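Local structure of nucleoprotein (Rift valley fever virus, 3OV9) at residues A[106-111]-A[144-149]; A[70-75]-A[81-86]; A[172-177]-A[239-244]. The protein encapsidates the viral genomic RNA, shielding it from nucleases, and assembles into ring-shaped hexamers, forming a ribonucleoprotein that serves as template for viral transcription and replication. All blocks are in the same frame, centred on the assembly; numbering follows the deposited sequence.

Contact 1: A[106-111]-A[144-149]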
ATOM      1  N   ARG A 106     -33.978  -1.998 -11.009  1.00 14.56           N
ATOM      2  CA  ARG A 106     -35.233  -1.981 -10.251  1.00 13.99           C
ATOM      3  C   ARG A 106     -36.449  -2.254 -11.137  1.00 13.53           C
ATOM      4  O   ARG A 106     -37.400  -2.910 -10.708  1.00 13.30           O
ATOM      5  CB  ARG A 106     -35.390  -0.662  -9.494  1.00 14.19           C
ATOM      6  CG  ARG A 106     -34.492  -0.581  -8.271  1.00 14.70           C
ATOM      7  CD  ARG A 106     -34.561   0.771  -7.587  1.00 16.48           C
ATOM      8  NE  ARG A 106     -33.630   0.831  -6.460  1.00 17.74           N
ATOM      9  CZ  ARG A 106     -33.514   1.861  -5.628  1.00 18.76           C
ATOM     10  NH1 ARG A 106     -34.268   2.945  -5.781  1.00 19.02           N
ATOM     11  NH2 ARG A 106     -32.636   1.806  -4.637  1.00 19.91           N
ATOM     12  N   VAL A 107     -36.416  -1.755 -12.371  1.00 13.03           N
ATOM     13  CA  VAL A 107     -37.477  -2.050 -13.336  1.00 12.69           C
ATOM     14  C   VAL A 107     -37.541  -3.560 -13.614  1.00 12.26           C
ATOM     15  O   VAL A 107     -38.618  -4.162 -13.556  1.00 11.93           O
ATOM     16  CB  VAL A 107     -37.315  -1.237 -14.648  1.00 12.48           C
ATOM     17  CG1 VAL A 107     -38.369  -1.651 -15.679  1.00 12.92           C
ATOM     18  CG2 VAL A 107     -37.420   0.263 -14.358  1.00 13.01           C
ATOM     19  N   ALA A 108     -36.386  -4.164 -13.888  1.00 12.08           N
ATOM     20  CA  ALA A 108     -36.295  -5.606 -14.120  1.00 11.83           C
ATOM     21  C   ALA A 108     -36.781  -6.418 -12.918  1.00 11.71           C
ATOM     22  O   ALA A 108     -37.462  -7.433 -13.081  1.00 11.72           O
ATOM     23  CB  ALA A 108     -34.862  -6.000 -14.488  1.00 11.84           C
ATOM     24  N   ALA A 109     -36.439  -5.957 -11.717  1.00 11.91           N
ATOM     25  CA  ALA A 109     -36.790  -6.665 -10.487  1.00 11.90           C
ATOM     26  C   ALA A 109     -38.278  -6.568 -10.159  1.00 11.83           C
ATOM     27  O   ALA A 109     -38.899  -7.559  -9.752  1.00 12.11           O
ATOM     28  CB  ALA A 109     -35.956  -6.152  -9.328  1.00 12.08           C
ATOM     29  N   ALA A 110     -38.844  -5.379 -10.338  1.00 11.79           N
ATOM     30  CA  ALA A 110     -40.256  -5.156 -10.042  1.00 11.76           C
ATOM     31  C   ALA A 110     -41.149  -5.886 -11.032  1.00 11.83           C
ATOM     32  O   ALA A 110     -42.284  -6.214 -10.703  1.00 11.69           O
ATOM     33  CB  ALA A 110     -40.574  -3.679 -10.037  1.00 11.87           C
ATOM     34  N   LEU A 111     -40.625  -6.133 -12.236  1.00 11.87           N
ATOM     35  CA  LEU A 111     -41.365  -6.808 -13.304  1.00 12.01           C
ATOM     36  C   LEU A 111     -40.739  -8.167 -13.683  1.00 12.22           C
ATOM     37  O   LEU A 111     -40.687  -8.549 -14.862  1.00 12.18           O
ATOM     38  CB  LEU A 111     -41.509  -5.869 -14.514  1.00 11.94           C
ATOM     39  CG  LEU A 111     -42.221  -4.531 -14.250  1.00 12.15           C
ATOM     40  CD1 LEU A 111     -41.928  -3.509 -15.341  1.00 13.07           C
ATOM     41  CD2 LEU A 111     -43.727  -4.715 -14.076  1.00 12.58           C
ATOM     42  N   MET A 144     -33.613 -18.473 -14.516  1.00 13.68           N
ATOM     43  CA  MET A 144     -32.903 -18.183 -13.264  1.00 13.48           C
ATOM     44  C   MET A 144     -31.735 -17.206 -13.440  1.00 13.21           C
ATOM     45  O   MET A 144     -31.088 -16.825 -12.461  1.00 13.10           O
ATOM     46  CB  MET A 144     -32.382 -19.483 -12.628  1.00 13.63           C
ATOM     47  CG  MET A 144     -33.451 -20.417 -12.069  1.00 13.57           C
ATOM     48  SD  MET A 144     -32.748 -21.853 -11.228  1.00 13.51           S
ATOM     49  CE  MET A 144     -34.179 -22.395 -10.286  1.00 14.58           C
ATOM     50  N   MET A 145     -31.472 -16.796 -14.679  1.00 12.89           N
ATOM     51  CA  MET A 145     -30.248 -16.059 -15.005  1.00 12.78           C
ATOM     52  C   MET A 145     -30.349 -14.534 -14.872  1.00 12.93           C
ATOM     53  O   MET A 145     -29.878 -13.786 -15.731  1.00 13.14           O
ATOM     54  CB  MET A 145     -29.727 -16.466 -16.390  1.00 12.35           C
ATOM     55  CG  MET A 145     -29.248 -17.907 -16.462  1.00 12.85           C
ATOM     56  SD  MET A 145     -28.604 -18.368 -18.086  1.00 12.15           S
ATOM     57  CE  MET A 145     -27.217 -17.241 -18.229  1.00 12.58           C
ATOM     58  N   HIS A 146     -30.965 -14.084 -13.781  1.00 13.00           N
ATOM     59  CA  HIS A 146     -30.896 -12.684 -13.351  1.00 13.19           C
ATOM     60  C   HIS A 146     -31.280 -12.614 -11.874  1.00 13.08           C
ATOM     61  O   HIS A 146     -32.084 -13.430 -11.418  1.00 13.08           O
ATOM     62  CB  HIS A 146     -31.802 -11.782 -14.196  1.00 13.28           C
ATOM     63  CG  HIS A 146     -31.442 -10.331 -14.112  1.00 14.32           C
ATOM     64  ND1 HIS A 146     -32.109  -9.444 -13.294  1.00 14.55           N
ATOM     65  CD2 HIS A 146     -30.456  -9.620 -14.709  1.00 15.33           C
ATOM     66  CE1 HIS A 146     -31.569  -8.245 -13.414  1.00 15.28           C
ATOM     67  NE2 HIS A 146     -30.561  -8.325 -14.263  1.00 16.00           N
ATOM     68  N   PRO A 147     -30.696 -11.664 -11.107  1.00 12.99           N
ATOM     69  CA  PRO A 147     -31.097 -11.547  -9.697  1.00 13.06           C
ATOM     70  C   PRO A 147     -32.601 -11.316  -9.505  1.00 12.87           C
ATOM     71  O   PRO A 147     -33.145 -11.667  -8.450  1.00 13.12           O
ATOM     72  CB  PRO A 147     -30.290 -10.343  -9.204  1.00 13.15           C
ATOM     73  CG  PRO A 147     -29.060 -10.366 -10.051  1.00 13.12           C
ATOM     74  CD  PRO A 147     -29.522 -10.820 -11.408  1.00 13.16           C
ATOM     75  N   SER A 148     -33.257 -10.759 -10.526  1.00 12.50           N
ATOM     76  CA  SER A 148     -34.713 -10.564 -10.545  1.00 12.23           C
ATOM     77  C   SER A 148     -35.493 -11.838 -10.231  1.00 11.89           C
ATOM     78  O   SER A 148     -36.593 -11.769  -9.684  1.00 11.85           O
ATOM     79  CB  SER A 148     -35.171 -10.029 -11.911  1.00 12.32           C
ATOM     80  OG  SER A 148     -34.568  -8.781 -12.204  1.00 12.21           O
ATOM     81  N   PHE A 149     -34.924 -12.994 -10.576  1.00 11.40           N
ATOM     82  CA  PHE A 149     -35.591 -14.289 -10.391  1.00 11.04           C
ATOM     83  C   PHE A 149     -35.996 -14.567  -8.946  1.00 11.21           C
ATOM     84  O   PHE A 149     -36.986 -15.262  -8.698  1.00 11.19           O
ATOM     85  CB  PHE A 149     -34.723 -15.445 -10.917  1.00 10.95           C
ATOM     86  CG  PHE A 149     -35.232 -16.806 -10.524  1.00 10.39           C
ATOM     87  CD1 PHE A 149     -36.298 -17.386 -11.207  1.00 10.25           C
ATOM     88  CD2 PHE A 149     -34.671 -17.488  -9.450  1.00 10.24           C
ATOM     89  CE1 PHE A 149     -36.783 -18.635 -10.832  1.00  9.35           C
ATOM     90  CE2 PHE A 149     -35.151 -18.739  -9.066  1.00 10.03           C
ATOM     91  CZ  PHE A 149     -36.211 -19.310  -9.760  1.00  9.88           C
TER
HETATM   92  O   HOH W   1     -37.600  -9.514  -8.082  1.00 18.15           O
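Ser148 presses its short side chain against the last turn of helix 104-110, where Ala108 and Ala109 present little more than backbone. The CA atoms of Ala109 and Ser148 come within 4.4 Å, a spacing possible because a methyl and a hydroxymethyl group are all that must fit between the chains. On this tight side Ser148 OG lies 3.6 Å from Ala108 CB, and Ser148 CB rests 4.0 Å from Ala109 CA. The hydroxyl is held from its own segment: His146 ND1 and Ser148 OG share a hydrogen bond of 2.8 Å, whose donor could be either, while Ser148 N donates to the same ring nitrogen from 30° out of the ring plane. With CG anti to its backbone N (chi1 -161°), His146 turns its ring toward the following residues, with Pro147 CD over one face near the rim and Ser148 CA at the edge.

In this orthogonal bundle of helices, the contact joins a 3-10 segment in the long connection between helix 130-136 and helix 159-180 to helix 104-110, which carries Arg106, a residue that probably binds RNA. The buried side has a looser apolar margin, where His146 CE1 stands 4.1 Å from Ala108 CB, obliquely to the ring. The open side belongs to Ala109, partly exposed and touching Phe33; here a water bridges the segments, donating to Ala109 O and Ser148 O, each at 2.9 Å.

Contact 2: A[70-75]-A[81-86]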
ATOM      1  N   ARG A  70     -22.927   5.618 -18.408  1.00 21.83           N
ATOM      2  CA  ARG A  70     -21.729   4.890 -18.834  1.00 21.84           C
ATOM      3  C   ARG A  70     -21.950   4.143 -20.152  1.00 21.36           C
ATOM      4  O   ARG A  70     -21.111   4.208 -21.052  1.00 21.14           O
ATOM      5  CB  ARG A  70     -21.260   3.919 -17.739  1.00 22.10           C
ATOM      6  CG  ARG A  70     -19.990   3.141 -18.089  1.00 23.91           C
ATOM      7  CD  ARG A  70     -19.764   1.961 -17.154  1.00 26.96           C
ATOM      8  NE  ARG A  70     -18.895   2.293 -16.026  1.00 29.41           N
ATOM      9  CZ  ARG A  70     -18.579   1.450 -15.044  1.00 30.47           C
ATOM     10  NH1 ARG A  70     -19.065   0.214 -15.032  1.00 30.99           N
ATOM     11  NH2 ARG A  70     -17.778   1.847 -14.064  1.00 31.20           N
ATOM     12  N   MET A  71     -23.079   3.443 -20.263  1.00 20.93           N
ATOM     13  CA  MET A  71     -23.384   2.656 -21.464  1.00 20.44           C
ATOM     14  C   MET A  71     -23.539   3.529 -22.713  1.00 20.68           C
ATOM     15  O   MET A  71     -23.224   3.094 -23.822  1.00 20.62           O
ATOM     16  CB  MET A  71     -24.617   1.758 -21.255  1.00 20.28           C
ATOM     17  CG  MET A  71     -25.942   2.497 -21.074  1.00 18.66           C
ATOM     18  SD  MET A  71     -27.349   1.406 -20.743  1.00 15.24           S
ATOM     19  CE  MET A  71     -26.905   0.742 -19.140  1.00 16.96           C
ATOM     20  N   MET A  72     -24.000   4.765 -22.513  1.00 20.86           N
ATOM     21  CA  MET A  72     -24.178   5.739 -23.593  1.00 21.28           C
ATOM     22  C   MET A  72     -22.867   6.117 -24.280  1.00 21.25           C
ATOM     23  O   MET A  72     -22.871   6.534 -25.440  1.00 21.56           O
ATOM     24  CB  MET A  72     -24.851   7.006 -23.063  1.00 21.47           C
ATOM     25  CG  MET A  72     -26.370   6.951 -23.039  1.00 22.38           C
ATOM     26  SD  MET A  72     -27.091   8.338 -22.133  1.00 23.92           S
ATOM     27  CE  MET A  72     -26.766   9.713 -23.233  1.00 24.69           C
ATOM     28  N   MET A  73     -21.756   5.968 -23.561  1.00 21.33           N
ATOM     29  CA  MET A  73     -20.428   6.321 -24.076  1.00 21.37           C
ATOM     30  C   MET A  73     -19.918   5.322 -25.118  1.00 20.69           C
ATOM     31  O   MET A  73     -18.961   5.611 -25.840  1.00 20.62           O
ATOM     32  CB  MET A  73     -19.415   6.449 -22.932  1.00 21.87           C
ATOM     33  CG  MET A  73     -19.876   7.319 -21.766  1.00 23.75           C
ATOM     34  SD  MET A  73     -18.596   7.636 -20.533  1.00 28.39           S
ATOM     35  CE  MET A  73     -18.090   5.984 -20.061  1.00 26.93           C
ATOM     36  N   LYS A  74     -20.553   4.151 -25.180  1.00 19.87           N
ATOM     37  CA  LYS A  74     -20.223   3.119 -26.163  1.00 19.19           C
ATOM     38  C   LYS A  74     -21.515   2.539 -26.743  1.00 18.56           C
ATOM     39  O   LYS A  74     -21.921   1.425 -26.401  1.00 18.25           O
ATOM     40  CB  LYS A  74     -19.364   2.010 -25.540  1.00 19.32           C
ATOM     41  CG  LYS A  74     -17.970   2.432 -25.079  1.00 20.04           C
ATOM     42  CD  LYS A  74     -16.995   2.562 -26.242  1.00 21.28           C
ATOM     43  CE  LYS A  74     -15.578   2.853 -25.752  1.00 22.67           C
ATOM     44  NZ  LYS A  74     -15.002   1.726 -24.959  1.00 22.96           N
ATOM     45  N   MET A  75     -22.147   3.313 -27.620  1.00 17.93           N
ATOM     46  CA  MET A  75     -23.466   2.994 -28.163  1.00 17.48           C
ATOM     47  C   MET A  75     -23.664   3.735 -29.483  1.00 17.43           C
ATOM     48  O   MET A  75     -23.051   4.782 -29.706  1.00 17.30           O
ATOM     49  CB  MET A  75     -24.551   3.401 -27.150  1.00 17.44           C
ATOM     50  CG  MET A  75     -25.955   2.869 -27.438  1.00 16.36           C
ATOM     51  SD  MET A  75     -27.139   3.165 -26.090  1.00 13.30           S
ATOM     52  CE  MET A  75     -26.590   2.017 -24.836  1.00 15.58           C
ATOM     53  N   ALA A  81     -29.590   8.100 -28.181  1.00 17.65           N
ATOM     54  CA  ALA A  81     -30.733   9.018 -28.155  1.00 17.73           C
ATOM     55  C   ALA A  81     -31.934   8.422 -27.424  1.00 17.73           C
ATOM     56  O   ALA A  81     -32.657   9.135 -26.716  1.00 17.91           O
ATOM     57  CB  ALA A  81     -31.120   9.429 -29.568  1.00 17.74           C
ATOM     58  N   THR A  82     -32.139   7.118 -27.596  1.00 17.69           N
ATOM     59  CA  THR A  82     -33.221   6.406 -26.919  1.00 17.82           C
ATOM     60  C   THR A  82     -32.979   6.393 -25.411  1.00 17.98           C
ATOM     61  O   THR A  82     -33.891   6.677 -24.630  1.00 18.00           O
ATOM     62  CB  THR A  82     -33.389   4.967 -27.470  1.00 17.89           C
ATOM     63  OG1 THR A  82     -33.757   5.027 -28.853  1.00 18.03           O
ATOM     64  CG2 THR A  82     -34.470   4.202 -26.706  1.00 17.81           C
ATOM     65  N   VAL A  83     -31.744   6.092 -25.014  1.00 17.94           N
ATOM     66  CA  VAL A  83     -31.378   6.020 -23.599  1.00 18.06           C
ATOM     67  C   VAL A  83     -31.423   7.408 -22.955  1.00 18.47           C
ATOM     68  O   VAL A  83     -31.944   7.562 -21.847  1.00 18.33           O
ATOM     69  CB  VAL A  83     -30.003   5.338 -23.394  1.00 18.08           C
ATOM     70  CG1 VAL A  83     -29.625   5.303 -21.914  1.00 17.65           C
ATOM     71  CG2 VAL A  83     -30.037   3.924 -23.955  1.00 17.35           C
ATOM     72  N   GLU A  84     -30.898   8.411 -23.661  1.00 18.81           N
ATOM     73  CA  GLU A  84     -30.956   9.806 -23.208  1.00 19.51           C
ATOM     74  C   GLU A  84     -32.393  10.224 -22.890  1.00 19.45           C
ATOM     75  O   GLU A  84     -32.653  10.818 -21.840  1.00 19.58           O
ATOM     76  CB  GLU A  84     -30.333  10.744 -24.255  1.00 19.75           C
ATOM     77  CG  GLU A  84     -30.536  12.254 -24.007  1.00 21.80           C
ATOM     78  CD  GLU A  84     -29.659  12.830 -22.897  1.00 24.16           C
ATOM     79  OE1 GLU A  84     -28.858  12.089 -22.291  1.00 25.75           O
ATOM     80  OE2 GLU A  84     -29.777  14.046 -22.630  1.00 26.23           O
ATOM     81  N   ALA A  85     -33.315   9.901 -23.794  1.00 19.33           N
ATOM     82  CA  ALA A  85     -34.730  10.211 -23.612  1.00 19.37           C
ATOM     83  C   ALA A  85     -35.327   9.460 -22.421  1.00 19.39           C
ATOM     84  O   ALA A  85     -36.130  10.022 -21.672  1.00 19.38           O
ATOM     85  CB  ALA A  85     -35.510   9.913 -24.882  1.00 19.14           C
ATOM     86  N   LEU A  86     -34.924   8.202 -22.246  1.00 19.43           N
ATOM     87  CA  LEU A  86     -35.384   7.389 -21.114  1.00 19.72           C
ATOM     88  C   LEU A  86     -34.911   7.947 -19.772  1.00 20.08           C
ATOM     89  O   LEU A  86     -35.663   7.942 -18.796  1.00 19.88           O
ATOM     90  CB  LEU A  86     -34.944   5.927 -21.264  1.00 19.62           C
ATOM     91  CG  LEU A  86     -35.661   5.044 -22.290  1.00 19.64           C
ATOM     92  CD1 LEU A  86     -34.958   3.696 -22.400  1.00 19.76           C
ATOM     93  CD2 LEU A  86     -37.144   4.852 -21.960  1.00 19.18           C
TER
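Val83 meets two methionines, Met72 and Met75, and apolar packing makes up most of the contact. Its two methyl groups divide the work: CG1 lies 3.8 Å from Met72 CG, and CG2 lies 3.7 Å from Met75 SD. With CG1 anti to the backbone N (chi1 179°), the rotation turns CG1 toward Met72 and CG2 toward Met75. The Met72 and Val83 side chains run alongside each other, pointing opposite ways, whereas Met75 crosses the valine at a slant, and Met75 CE also lies 4.0 Å from Val83 CG2. Long, flexible methionines suit a turn whose backbone stays well back, the nearest CA atoms, of Met72 and Val83, being 7.2 Å apart; a beta-branched valine offers a compact, rigid surface for them.

One polar group takes part, the partly exposed Glu84. Met72, bent at chi3 (71°), brings its CE to 3.3 Å from Glu84 OE1, and the same methyl lies 3.9 Å from Glu84 CB. The carboxylate finds its main partner in Arg69, with which OE1 forms a salt bridge, so the methyl packs beside an oxygen already engaged by a charge.

The contact packs helix 68-71 and the chain that follows it against helix 77-90; helix 68-71 lies in the region essential for oligomerization. Leu60 of helix 50-63 packs on Met71 and Val83, while Phe28 of a neighbouring subunit also packs on Val83.

Contact 3: A[172-177]-A[239-244]; sequences YLLQFS and QAYKTA
Leu174 projects from helix 159-180 toward the C-terminal helix and makes the contact through one methyl, CD2. Its CG stands anti to the backbone N (chi1 178°), which carries the branched end out from the helix to the place where two side chains of the 239-244 segment converge. One is Ala244, whose CB points back toward the leucine and approaches Leu174 CD2 to 4.0 Å. The other is Tyr241: its CA–CB bond does not aim at the leucine, but the ring reaches across, CE1 ending 4.3 Å from Leu174 CD2. The methyl meets that ring obliquely, so the pair is ordinary apolar packing. With CG anti to its own backbone N (chi1 -176°), the Tyr241 ring extends far enough for CE1 to reach the leucine methyl; the CA atoms of Leu174 and Tyr241 are 8.7 Å apart.

The residue types match these distances. A branched leucine lets a single methyl serve two partners, and a long aromatic side chain can make contact near its end although its CB does not aim there. The short methyl of Ala244 is enough because its CB points at the leucine, whose long branched end crosses most of the distance. The tyrosine ring has a further partner in Lys189, which makes a cation-pi contact with it and donates to Tyr241 O and Ala244 O.

Plain helix packing thus joins helix 159-180 to the C-terminal helix 232-243. Val192 of helix 189-204 touches Leu174, and Phe196 and Met200 of that helix pack on Leu173; Met133 and Leu136 of helix 130-136 meet Gln175.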
ATOM      1  N   TYR A 172     -25.781 -19.582 -10.745  1.00 19.29           N
ATOM      2  CA  TYR A 172     -25.709 -18.410 -11.619  1.00 19.36           C
ATOM      3  C   TYR A 172     -25.184 -17.170 -10.892  1.00 19.57           C
ATOM      4  O   TYR A 172     -24.342 -16.450 -11.430  1.00 19.69           O
ATOM      5  CB  TYR A 172     -27.067 -18.107 -12.274  1.00 18.97           C
ATOM      6  CG  TYR A 172     -27.232 -16.649 -12.652  1.00 18.43           C
ATOM      7  CD1 TYR A 172     -26.695 -16.146 -13.841  1.00 17.55           C
ATOM      8  CD2 TYR A 172     -27.904 -15.764 -11.807  1.00 17.40           C
ATOM      9  CE1 TYR A 172     -26.835 -14.800 -14.181  1.00 17.27           C
ATOM     10  CE2 TYR A 172     -28.043 -14.425 -12.133  1.00 17.12           C
ATOM     11  CZ  TYR A 172     -27.510 -13.947 -13.317  1.00 17.43           C
ATOM     12  OH  TYR A 172     -27.659 -12.615 -13.632  1.00 17.21           O
ATOM     13  N   LEU A 173     -25.698 -16.918  -9.687  1.00 19.82           N
ATOM     14  CA  LEU A 173     -25.332 -15.721  -8.922  1.00 20.28           C
ATOM     15  C   LEU A 173     -23.845 -15.698  -8.587  1.00 20.97           C
ATOM     16  O   LEU A 173     -23.236 -14.631  -8.526  1.00 21.12           O
ATOM     17  CB  LEU A 173     -26.164 -15.599  -7.643  1.00 19.92           C
ATOM     18  CG  LEU A 173     -27.640 -15.211  -7.775  1.00 19.31           C
ATOM     19  CD1 LEU A 173     -28.311 -15.300  -6.417  1.00 19.06           C
ATOM     20  CD2 LEU A 173     -27.802 -13.815  -8.358  1.00 19.33           C
ATOM     21  N   LEU A 174     -23.279 -16.884  -8.377  1.00 21.80           N
ATOM     22  CA  LEU A 174     -21.846 -17.049  -8.139  1.00 22.73           C
ATOM     23  C   LEU A 174     -21.022 -16.603  -9.348  1.00 23.39           C
ATOM     24  O   LEU A 174     -20.049 -15.860  -9.200  1.00 23.72           O
ATOM     25  CB  LEU A 174     -21.536 -18.508  -7.783  1.00 22.68           C
ATOM     26  CG  LEU A 174     -20.085 -18.940  -7.531  1.00 22.81           C
ATOM     27  CD1 LEU A 174     -19.485 -18.219  -6.331  1.00 23.16           C
ATOM     28  CD2 LEU A 174     -20.018 -20.450  -7.337  1.00 23.04           C
ATOM     29  N   GLN A 175     -21.424 -17.054 -10.535  1.00 24.03           N
ATOM     30  CA  GLN A 175     -20.725 -16.720 -11.777  1.00 24.78           C
ATOM     31  C   GLN A 175     -20.919 -15.254 -12.140  1.00 25.22           C
ATOM     32  O   GLN A 175     -19.957 -14.554 -12.459  1.00 25.19           O
ATOM     33  CB  GLN A 175     -21.200 -17.607 -12.937  1.00 24.75           C
ATOM     34  CG  GLN A 175     -21.356 -19.088 -12.610  1.00 25.20           C
ATOM     35  CD  GLN A 175     -20.110 -19.712 -12.004  1.00 26.06           C
ATOM     36  OE1 GLN A 175     -19.001 -19.564 -12.528  1.00 26.23           O
ATOM     37  NE2 GLN A 175     -20.290 -20.427 -10.897  1.00 25.77           N
ATOM     38  N   PHE A 176     -22.172 -14.804 -12.076  1.00 25.74           N
ATOM     39  CA  PHE A 176     -22.562 -13.438 -12.420  1.00 26.36           C
ATOM     40  C   PHE A 176     -21.828 -12.395 -11.578  1.00 27.27           C
ATOM     41  O   PHE A 176     -21.296 -11.424 -12.119  1.00 27.31           O
ATOM     42  CB  PHE A 176     -24.081 -13.289 -12.266  1.00 26.01           C
ATOM     43  CG  PHE A 176     -24.626 -11.957 -12.710  1.00 25.26           C
ATOM     44  CD1 PHE A 176     -24.711 -11.637 -14.063  1.00 24.41           C
ATOM     45  CD2 PHE A 176     -25.083 -11.036 -11.773  1.00 24.46           C
ATOM     46  CE1 PHE A 176     -25.231 -10.410 -14.473  1.00 24.13           C
ATOM     47  CE2 PHE A 176     -25.602  -9.807 -12.171  1.00 24.35           C
ATOM     48  CZ  PHE A 176     -25.677  -9.494 -13.525  1.00 24.35           C
ATOM     49  N   SER A 177     -21.790 -12.615 -10.264  1.00 28.32           N
ATOM     50  CA  SER A 177     -21.152 -11.688  -9.324  1.00 29.67           C
ATOM     51  C   SER A 177     -19.649 -11.553  -9.551  1.00 30.52           C
ATOM     52  O   SER A 177     -19.079 -10.488  -9.313  1.00 30.64           O
ATOM     53  CB  SER A 177     -21.416 -12.113  -7.880  1.00 29.55           C
ATOM     54  OG  SER A 177     -22.803 -12.100  -7.591  1.00 30.03           O
ATOM     55  N   GLN A 239     -27.011 -29.465  -7.296  1.00 21.60           N
ATOM     56  CA  GLN A 239     -25.870 -30.337  -7.034  1.00 22.43           C
ATOM     57  C   GLN A 239     -24.566 -29.684  -7.500  1.00 22.83           C
ATOM     58  O   GLN A 239     -23.548 -29.761  -6.811  1.00 22.97           O
ATOM     59  CB  GLN A 239     -26.080 -31.708  -7.697  1.00 22.53           C
ATOM     60  CG  GLN A 239     -24.863 -32.651  -7.693  1.00 23.07           C
ATOM     61  CD  GLN A 239     -24.385 -33.045  -6.298  1.00 23.80           C
ATOM     62  OE1 GLN A 239     -23.193 -33.269  -6.085  1.00 25.20           O
ATOM     63  NE2 GLN A 239     -25.309 -33.141  -5.351  1.00 24.40           N
ATOM     64  N   ALA A 240     -24.613 -29.030  -8.659  1.00 23.33           N
ATOM     65  CA  ALA A 240     -23.457 -28.302  -9.187  1.00 23.88           C
ATOM     66  C   ALA A 240     -22.996 -27.181  -8.249  1.00 24.37           C
ATOM     67  O   ALA A 240     -21.795 -26.954  -8.100  1.00 24.43           O
ATOM     68  CB  ALA A 240     -23.750 -27.759 -10.582  1.00 23.81           C
ATOM     69  N   TYR A 241     -23.945 -26.496  -7.611  1.00 24.87           N
ATOM     70  CA  TYR A 241     -23.617 -25.439  -6.648  1.00 25.55           C
ATOM     71  C   TYR A 241     -22.937 -25.982  -5.388  1.00 26.11           C
ATOM     72  O   TYR A 241     -22.032 -25.343  -4.844  1.00 26.26           O
ATOM     73  CB  TYR A 241     -24.856 -24.615  -6.274  1.00 25.44           C
ATOM     74  CG  TYR A 241     -24.554 -23.448  -5.354  1.00 25.21           C
ATOM     75  CD1 TYR A 241     -23.831 -22.344  -5.810  1.00 24.83           C
ATOM     76  CD2 TYR A 241     -24.990 -23.446  -4.027  1.00 25.14           C
ATOM     77  CE1 TYR A 241     -23.545 -21.273  -4.972  1.00 24.86           C
ATOM     78  CE2 TYR A 241     -24.710 -22.376  -3.179  1.00 25.40           C
ATOM     79  CZ  TYR A 241     -23.989 -21.295  -3.661  1.00 25.02           C
ATOM     80  OH  TYR A 241     -23.708 -20.234  -2.831  1.00 25.55           O
ATOM     81  N   LYS A 242     -23.380 -27.155  -4.934  1.00 26.81           N
ATOM     82  CA  LYS A 242     -22.794 -27.828  -3.772  1.00 27.69           C
ATOM     83  C   LYS A 242     -21.297 -28.073  -3.944  1.00 27.99           C
ATOM     84  O   LYS A 242     -20.516 -27.848  -3.018  1.00 28.09           O
ATOM     85  CB  LYS A 242     -23.497 -29.162  -3.505  1.00 27.78           C
ATOM     86  CG  LYS A 242     -24.800 -29.051  -2.742  1.00 28.71           C
ATOM     87  CD  LYS A 242     -25.646 -30.298  -2.930  1.00 30.12           C
ATOM     88  CE  LYS A 242     -27.004 -30.149  -2.266  1.00 30.53           C
ATOM     89  NZ  LYS A 242     -27.860 -31.340  -2.516  1.00 31.89           N
ATOM     90  N   THR A 243     -20.911 -28.524  -5.135  1.00 28.42           N
ATOM     91  CA  THR A 243     -19.527 -28.905  -5.417  1.00 28.92           C
ATOM     92  C   THR A 243     -18.726 -27.785  -6.095  1.00 29.12           C
ATOM     93  O   THR A 243     -17.532 -27.942  -6.363  1.00 29.21           O
ATOM     94  CB  THR A 243     -19.457 -30.201  -6.266  1.00 28.96           C
ATOM     95  OG1 THR A 243     -20.183 -30.021  -7.487  1.00 29.12           O
ATOM     96  CG2 THR A 243     -20.051 -31.380  -5.501  1.00 29.33           C
ATOM     97  N   ALA A 244     -19.386 -26.656  -6.352  1.00 29.29           N
ATOM     98  CA  ALA A 244     -18.751 -25.500  -6.988  1.00 29.62           C
ATOM     99  C   ALA A 244     -17.715 -24.843  -6.080  1.00 29.85           C
ATOM    100  O   ALA A 244     -17.816 -24.916  -4.853  1.00 29.92           O
ATOM    101  CB  ALA A 244     -19.802 -24.482  -7.416  1.00 29.51           C
TER

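Overall arrangement
From the N terminus, contact 2 comes first and closes a very short loop, five residues between 70-75 and 81-86, pinning helix 68-71 to helix 77-90. Contact 1 follows, closing a 32-residue excursion from helix 104-110 through helices 112-122 and 130-136 to 144-149. Contact 3 spans 61 residues and brings the C-terminal helix 232-243 back to helix 159-180. The three loops run in series; none encloses or crosses another. Contacts 1 and 3 touch, Tyr172 OH lying 3.2 Å from His146 CA, whereas contact 2 stays apart from both, its nearest atoms about 9 Å from contact 1. Contacts 1 and 2 also both reach a neighbouring subunit.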